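Local coordinates for extracellular solute-binding protein, family 5 (PDB 6WM6) that binds EDTA in the periplasm, probably delivering it to an ABC transporter for uptake, at residues A[304-318]-A[450-463]. Numbering follows the deposited sequence.
Sequences ANWYFMGLNSKAGPM and LSGNFDLHLNYFSQ. With SO4 (sulfate ion), chain B.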
loop_
_atom_site.group_PDB
_atom_site.type_symbol
_atom_site.label_atom_id
_atom_site.label_comp_id
_atom_site.label_asym_id
_atom_site.label_seq_id
_atom_site.Cartn_x
_atom_site.Cartn_y
_atom_site.Cartn_z
ATOM N N ALA A 304 0.873 6.278 2.787
ATOM C CA ALA A 304 1.571 5.115 3.303
ATOM C C ALA A 304 2.672 4.658 2.351
ATOM O O ALA A 304 3.510 3.824 2.752
ATOM C CB ALA A 304 0.585 3.962 3.528
ATOM N N ASN A 305 2.686 5.124 1.114
ATOM C CA ASN A 305 3.741 4.812 0.170
ATOM C C ASN A 305 4.923 5.717 0.453
ATOM O O ASN A 305 4.771 6.943 0.572
ATOM C CB ASN A 305 3.276 5.038 -1.274
ATOM C CG ASN A 305 2.194 4.083 -1.704
ATOM O OD1 ASN A 305 2.057 3.012 -1.143
ATOM N ND2 ASN A 305 1.469 4.459 -2.739
ATOM N N TRP A 306 6.114 5.129 0.517
ATOM C CA TRP A 306 7.338 5.892 0.805
ATOM C C TRP A 306 8.426 5.581 -0.218
ATOM O O TRP A 306 8.691 4.408 -0.511
ATOM C CB TRP A 306 7.832 5.688 2.240
ATOM C CG TRP A 306 8.020 4.271 2.693
ATOM C CD1 TRP A 306 7.057 3.431 3.147
ATOM C CD2 TRP A 306 9.265 3.542 2.805
ATOM N NE1 TRP A 306 7.605 2.214 3.510
ATOM C CE2 TRP A 306 8.963 2.270 3.325
ATOM C CE3 TRP A 306 10.597 3.853 2.509
ATOM C CZ2 TRP A 306 9.944 1.298 3.578
ATOM C CZ3 TRP A 306 11.568 2.882 2.764
ATOM C CH2 TRP A 306 11.237 1.638 3.295
ATOM N N TYR A 307 9.037 6.638 -0.750
ATOM C CA TYR A 307 10.133 6.501 -1.676
ATOM C C TYR A 307 11.361 5.956 -0.964
ATOM O O TYR A 307 11.639 6.292 0.201
ATOM C CB TYR A 307 10.533 7.836 -2.268
ATOM C CG TYR A 307 9.617 8.389 -3.316
ATOM C CD1 TYR A 307 9.404 7.705 -4.507
ATOM C CD2 TYR A 307 8.982 9.615 -3.141
ATOM C CE1 TYR A 307 8.567 8.209 -5.467
ATOM C CE2 TYR A 307 8.155 10.147 -4.133
ATOM C CZ TYR A 307 7.969 9.418 -5.288
ATOM O OH TYR A 307 7.121 9.932 -6.267
ATOM N N PHE A 308 12.127 5.151 -1.699
ATOM C CA PHE A 308 13.377 4.611 -1.216
ATOM C C PHE A 308 14.338 4.505 -2.392
ATOM O O PHE A 308 13.936 4.487 -3.567
ATOM C CB PHE A 308 13.189 3.226 -0.584
ATOM C CG PHE A 308 12.730 2.157 -1.555
ATOM C CD1 PHE A 308 13.611 1.584 -2.449
ATOM C CD2 PHE A 308 11.417 1.688 -1.540
ATOM C CE1 PHE A 308 13.194 0.576 -3.335
ATOM C CE2 PHE A 308 11.011 0.685 -2.415
ATOM C CZ PHE A 308 11.896 0.138 -3.310
ATOM N N MET A 309 15.627 4.367 -2.061
ATOM C CA MET A 309 16.624 3.878 -2.998
ATOM C C MET A 309 17.164 2.565 -2.449
ATOM O O MET A 309 17.721 2.524 -1.342
ATOM C CB MET A 309 17.772 4.851 -3.187
ATOM C CG MET A 309 18.680 4.400 -4.331
ATOM S SD MET A 309 20.128 5.440 -4.566
ATOM C CE MET A 309 21.046 5.101 -3.064
ATOM N N GLY A 310 17.017 1.496 -3.218
ATOM C CA GLY A 310 17.587 0.221 -2.856
ATOM C C GLY A 310 18.943 0.038 -3.521
ATOM O O GLY A 310 19.210 0.581 -4.593
ATOM N N LEU A 311 19.804 -0.722 -2.864
ATOM C CA LEU A 311 21.177 -0.931 -3.297
ATOM C C LEU A 311 21.396 -2.437 -3.417
ATOM O O LEU A 311 21.012 -3.199 -2.532
ATOM C CB LEU A 311 22.176 -0.306 -2.316
ATOM C CG LEU A 311 21.995 1.189 -2.071
ATOM C CD1 LEU A 311 21.038 1.442 -0.912
ATOM C CD2 LEU A 311 23.341 1.866 -1.790
ATOM N N ASN A 312 21.998 -2.855 -4.528
ATOM C CA ASN A 312 22.123 -4.285 -4.817
ATOM C C ASN A 312 23.273 -4.877 -4.003
ATOM O O ASN A 312 24.424 -4.890 -4.424
ATOM C CB ASN A 312 22.358 -4.465 -6.301
ATOM C CG ASN A 312 22.358 -5.907 -6.707
ATOM O OD1 ASN A 312 22.345 -6.791 -5.857
ATOM N ND2 ASN A 312 22.339 -6.146 -8.005
ATOM N N SER A 313 22.956 -5.411 -2.825
ATOM C CA SER A 313 23.979 -6.007 -1.974
ATOM C C SER A 313 24.357 -7.405 -2.440
ATOM O O SER A 313 25.324 -7.971 -1.898
ATOM C CB SER A 313 23.546 -6.069 -0.512
ATOM O OG SER A 313 22.613 -7.118 -0.274
ATOM N N LYS A 314 23.618 -7.963 -3.403
ATOM C CA LYS A 314 23.871 -9.341 -3.832
ATOM C C LYS A 314 24.970 -9.430 -4.875
ATOM O O LYS A 314 25.655 -10.465 -4.956
ATOM C CB LYS A 314 22.610 -9.961 -4.424
ATOM C CG LYS A 314 21.453 -10.096 -3.461
ATOM C CD LYS A 314 20.257 -10.713 -4.185
ATOM C CE LYS A 314 18.968 -10.484 -3.436
ATOM N NZ LYS A 314 17.822 -11.128 -4.137
ATOM N N ALA A 315 25.152 -8.402 -5.695
ATOM C CA ALA A 315 26.049 -8.505 -6.835
ATOM C C ALA A 315 26.388 -7.132 -7.370
ATOM O O ALA A 315 25.651 -6.168 -7.169
ATOM C CB ALA A 315 25.423 -9.370 -7.935
ATOM N N GLY A 316 27.504 -7.056 -8.075
ATOM C CA GLY A 316 27.950 -5.808 -8.643
ATOM C C GLY A 316 28.638 -4.930 -7.619
ATOM O O GLY A 316 28.905 -5.349 -6.487
ATOM N N PRO A 317 28.927 -3.682 -7.998
ATOM C CA PRO A 317 29.705 -2.803 -7.105
ATOM C C PRO A 317 29.084 -2.627 -5.725
ATOM O O PRO A 317 29.815 -2.504 -4.730
ATOM C CB PRO A 317 29.755 -1.468 -7.861
ATOM C CG PRO A 317 29.533 -1.836 -9.296
ATOM C CD PRO A 317 28.674 -3.066 -9.316
ATOM N N MET A 318 27.759 -2.581 -5.637
ATOM C CA MET A 318 27.090 -2.383 -4.349
ATOM C C MET A 318 27.105 -3.606 -3.453
ATOM O O MET A 318 26.585 -3.536 -2.334
ATOM C CB MET A 318 25.674 -1.886 -4.577
ATOM C CG MET A 318 25.621 -0.525 -5.246
ATOM S SD MET A 318 26.439 0.749 -4.218
ATOM C CE MET A 318 26.834 1.883 -5.527
ATOM N N LEU A 450 16.692 -8.075 -11.169
ATOM C CA LEU A 450 17.521 -9.268 -11.094
ATOM C C LEU A 450 18.826 -8.907 -10.393
ATOM O O LEU A 450 19.289 -7.766 -10.471
ATOM C CB LEU A 450 17.872 -9.791 -12.487
ATOM C CG LEU A 450 16.686 -10.157 -13.374
ATOM C CD1 LEU A 450 17.174 -10.331 -14.808
ATOM C CD2 LEU A 450 16.002 -11.410 -12.882
ATOM N N SER A 451 19.445 -9.903 -9.750
ATOM C CA SER A 451 20.743 -9.642 -9.134
ATOM C C SER A 451 21.709 -9.038 -10.137
ATOM O O SER A 451 22.602 -8.269 -9.757
ATOM C CB SER A 451 21.333 -10.918 -8.559
ATOM O OG SER A 451 20.558 -11.411 -7.497
ATOM N N GLY A 452 21.568 -9.385 -11.410
ATOM C CA GLY A 452 22.463 -8.933 -12.435
ATOM C C GLY A 452 22.110 -7.723 -13.255
ATOM O O GLY A 452 22.915 -7.355 -14.113
ATOM N N ASN A 453 20.955 -7.054 -13.019
ATOM C CA ASN A 453 20.512 -6.003 -13.928
ATOM C C ASN A 453 20.374 -4.611 -13.324
ATOM O O ASN A 453 19.867 -3.701 -13.987
ATOM C CB ASN A 453 19.226 -6.399 -14.674
ATOM C CG ASN A 453 17.986 -6.344 -13.801
ATOM O OD1 ASN A 453 18.034 -6.019 -12.607
ATOM N ND2 ASN A 453 16.840 -6.656 -14.399
ATOM N N PHE A 454 20.828 -4.396 -12.090
ATOM C CA PHE A 454 20.766 -3.063 -11.493
ATOM C C PHE A 454 21.830 -2.956 -10.411
ATOM O O PHE A 454 22.291 -3.950 -9.855
ATOM C CB PHE A 454 19.380 -2.750 -10.875
ATOM C CG PHE A 454 19.157 -3.390 -9.528
ATOM C CD1 PHE A 454 18.937 -4.750 -9.427
ATOM C CD2 PHE A 454 19.187 -2.642 -8.377
ATOM C CE1 PHE A 454 18.738 -5.359 -8.209
ATOM C CE2 PHE A 454 18.994 -3.236 -7.134
ATOM C CZ PHE A 454 18.766 -4.592 -7.047
ATOM N N ASP A 455 22.184 -1.721 -10.076
ATOM C CA ASP A 455 22.977 -1.430 -8.888
ATOM C C ASP A 455 22.220 -0.625 -7.855
ATOM O O ASP A 455 22.359 -0.882 -6.649
ATOM C CB ASP A 455 24.248 -0.681 -9.313
ATOM C CG ASP A 455 25.053 -1.440 -10.337
ATOM O OD1 ASP A 455 25.439 -2.598 -10.038
ATOM O OD2 ASP A 455 25.253 -0.952 -11.473
ATOM N N LEU A 456 21.404 0.337 -8.312
ATOM C CA LEU A 456 20.588 1.184 -7.458
ATOM C C LEU A 456 19.196 1.219 -8.073
ATOM O O LEU A 456 19.039 1.139 -9.293
ATOM C CB LEU A 456 21.151 2.608 -7.415
ATOM C CG LEU A 456 22.606 2.749 -6.939
ATOM C CD1 LEU A 456 23.091 4.190 -7.182
ATOM C CD2 LEU A 456 22.732 2.402 -5.485
ATOM N N HIS A 457 18.176 1.308 -7.225
ATOM C CA HIS A 457 16.790 1.304 -7.712
ATOM C C HIS A 457 15.934 2.228 -6.857
ATOM O O HIS A 457 15.900 2.075 -5.634
ATOM C CB HIS A 457 16.204 -0.114 -7.688
ATOM C CG HIS A 457 14.814 -0.225 -8.229
ATOM N ND1 HIS A 457 14.539 -0.157 -9.569
ATOM C CD2 HIS A 457 13.619 -0.375 -7.605
ATOM C CE1 HIS A 457 13.234 -0.292 -9.758
ATOM N NE2 HIS A 457 12.654 -0.440 -8.583
ATOM N N LEU A 458 15.259 3.192 -7.497
ATOM C CA LEU A 458 14.344 4.103 -6.822
ATOM C C LEU A 458 12.920 3.644 -7.059
ATOM O O LEU A 458 12.510 3.446 -8.195
ATOM C CB LEU A 458 14.494 5.517 -7.384
ATOM C CG LEU A 458 15.705 6.326 -7.014
ATOM C CD1 LEU A 458 15.847 7.510 -7.959
ATOM C CD2 LEU A 458 15.584 6.823 -5.587
ATOM N N ASN A 459 12.171 3.479 -5.983
ATOM C CA ASN A 459 10.775 3.025 -6.078
ATOM C C ASN A 459 10.104 3.399 -4.755
ATOM O O ASN A 459 10.620 4.229 -3.996
ATOM C CB ASN A 459 10.753 1.517 -6.401
ATOM C CG ASN A 459 9.538 1.076 -7.183
ATOM O OD1 ASN A 459 8.417 1.539 -6.960
ATOM N ND2 ASN A 459 9.755 0.142 -8.104
ATOM N N TYR A 460 8.949 2.791 -4.482
ATOM C CA TYR A 460 8.277 3.008 -3.211
ATOM C C TYR A 460 7.797 1.678 -2.634
ATOM O O TYR A 460 7.512 0.734 -3.378
ATOM C CB TYR A 460 7.091 3.999 -3.313
ATOM C CG TYR A 460 5.913 3.506 -4.139
ATOM C CD1 TYR A 460 4.894 2.731 -3.573
ATOM C CD2 TYR A 460 5.820 3.791 -5.488
ATOM C CE1 TYR A 460 3.830 2.271 -4.337
ATOM C CE2 TYR A 460 4.747 3.334 -6.251
ATOM C CZ TYR A 460 3.774 2.574 -5.659
ATOM O OH TYR A 460 2.711 2.106 -6.438
ATOM N N PHE A 461 7.715 1.620 -1.312
ATOM C CA PHE A 461 7.031 0.552 -0.596
ATOM C C PHE A 461 5.740 1.109 -0.006
ATOM O O PHE A 461 5.663 2.275 0.361
ATOM C CB PHE A 461 7.902 0.015 0.548
ATOM C CG PHE A 461 8.908 -1.022 0.131
ATOM C CD1 PHE A 461 8.518 -2.114 -0.597
ATOM C CD2 PHE A 461 10.249 -0.903 0.479
ATOM C CE1 PHE A 461 9.441 -3.085 -0.963
ATOM C CE2 PHE A 461 11.165 -1.869 0.089
ATOM C CZ PHE A 461 10.756 -2.946 -0.622
ATOM N N SER A 462 4.750 0.246 0.172
ATOM C CA SER A 462 3.458 0.613 0.760
ATOM C C SER A 462 3.440 0.084 2.195
ATOM O O SER A 462 3.408 -1.136 2.425
ATOM C CB SER A 462 2.310 -0.028 -0.032
ATOM O OG SER A 462 2.307 0.394 -1.373
ATOM N N GLN A 463 3.431 0.982 3.168
ATOM C CA GLN A 463 3.420 0.571 4.567
ATOM C C GLN A 463 2.044 0.066 4.991
ATOM O O GLN A 463 1.010 0.527 4.494
ATOM C CB GLN A 463 3.844 1.735 5.469
ATOM C CG GLN A 463 3.772 1.462 6.969
ATOM C CD GLN A 463 4.746 0.402 7.441
ATOM O OE1 GLN A 463 4.853 -0.685 6.852
ATOM N NE2 GLN A 463 5.491 0.713 8.501
HETATM S S SO4 B . -0.058 -0.515 -6.161
HETATM O O1 SO4 B . -1.387 -0.506 -5.543
HETATM O O2 SO4 B . -0.169 -0.052 -7.534
HETATM O O3 SO4 B . 0.852 0.382 -5.397
HETATM O O4 SO4 B . 0.462 -1.877 -6.142
HETATM O O HOH W 1 6.859 -0.323 4.709
HETATM O O HOH W 2 25.693 -3.396 -7.456
#
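OD1 of N305 takes a 2.6 Å hydrogen bond from OG of S462, and its amide lies alongside the Y460 ring, planes 34° apart. The Y460 hydroxyl donates to a sulfate, probably from the crystallisation liquor, which A71 N also binds. W306 sets one face over CB of F461, while a water joins its NE1 to OE1 of Q463; NE2 of the same amide is hydrogen-bonded to Q360. F308 has its CG between the backbone N and the carbonyl carbon (chi1 65°), which brings the ring back over the partner strand. There it forms an offset stack with F461, centroids 4.5 Å apart. Strands 305-311 and 456-462 are antiparallel neighbours in the mixed sheet of one lobe of this periplasmic binding protein; strand 524-537 pairs with the other edge of 305-311. On the opposite face, M309 and L311 pack on L456, and M309 also touches L328 of helix 321-330. Beyond the strand, ND2 of N312 donates to F454 O (2.9 Å, 177°) and S451 O (2.8 Å). Its CB sits over the F454 ring, and its OD1 closes an Asx turn with K314 N. An alanine here is likely to leave both carbonyls without this donor and free the turn to shift. P317 CD touches OD1 of D455, whose OD2 pairs with R408.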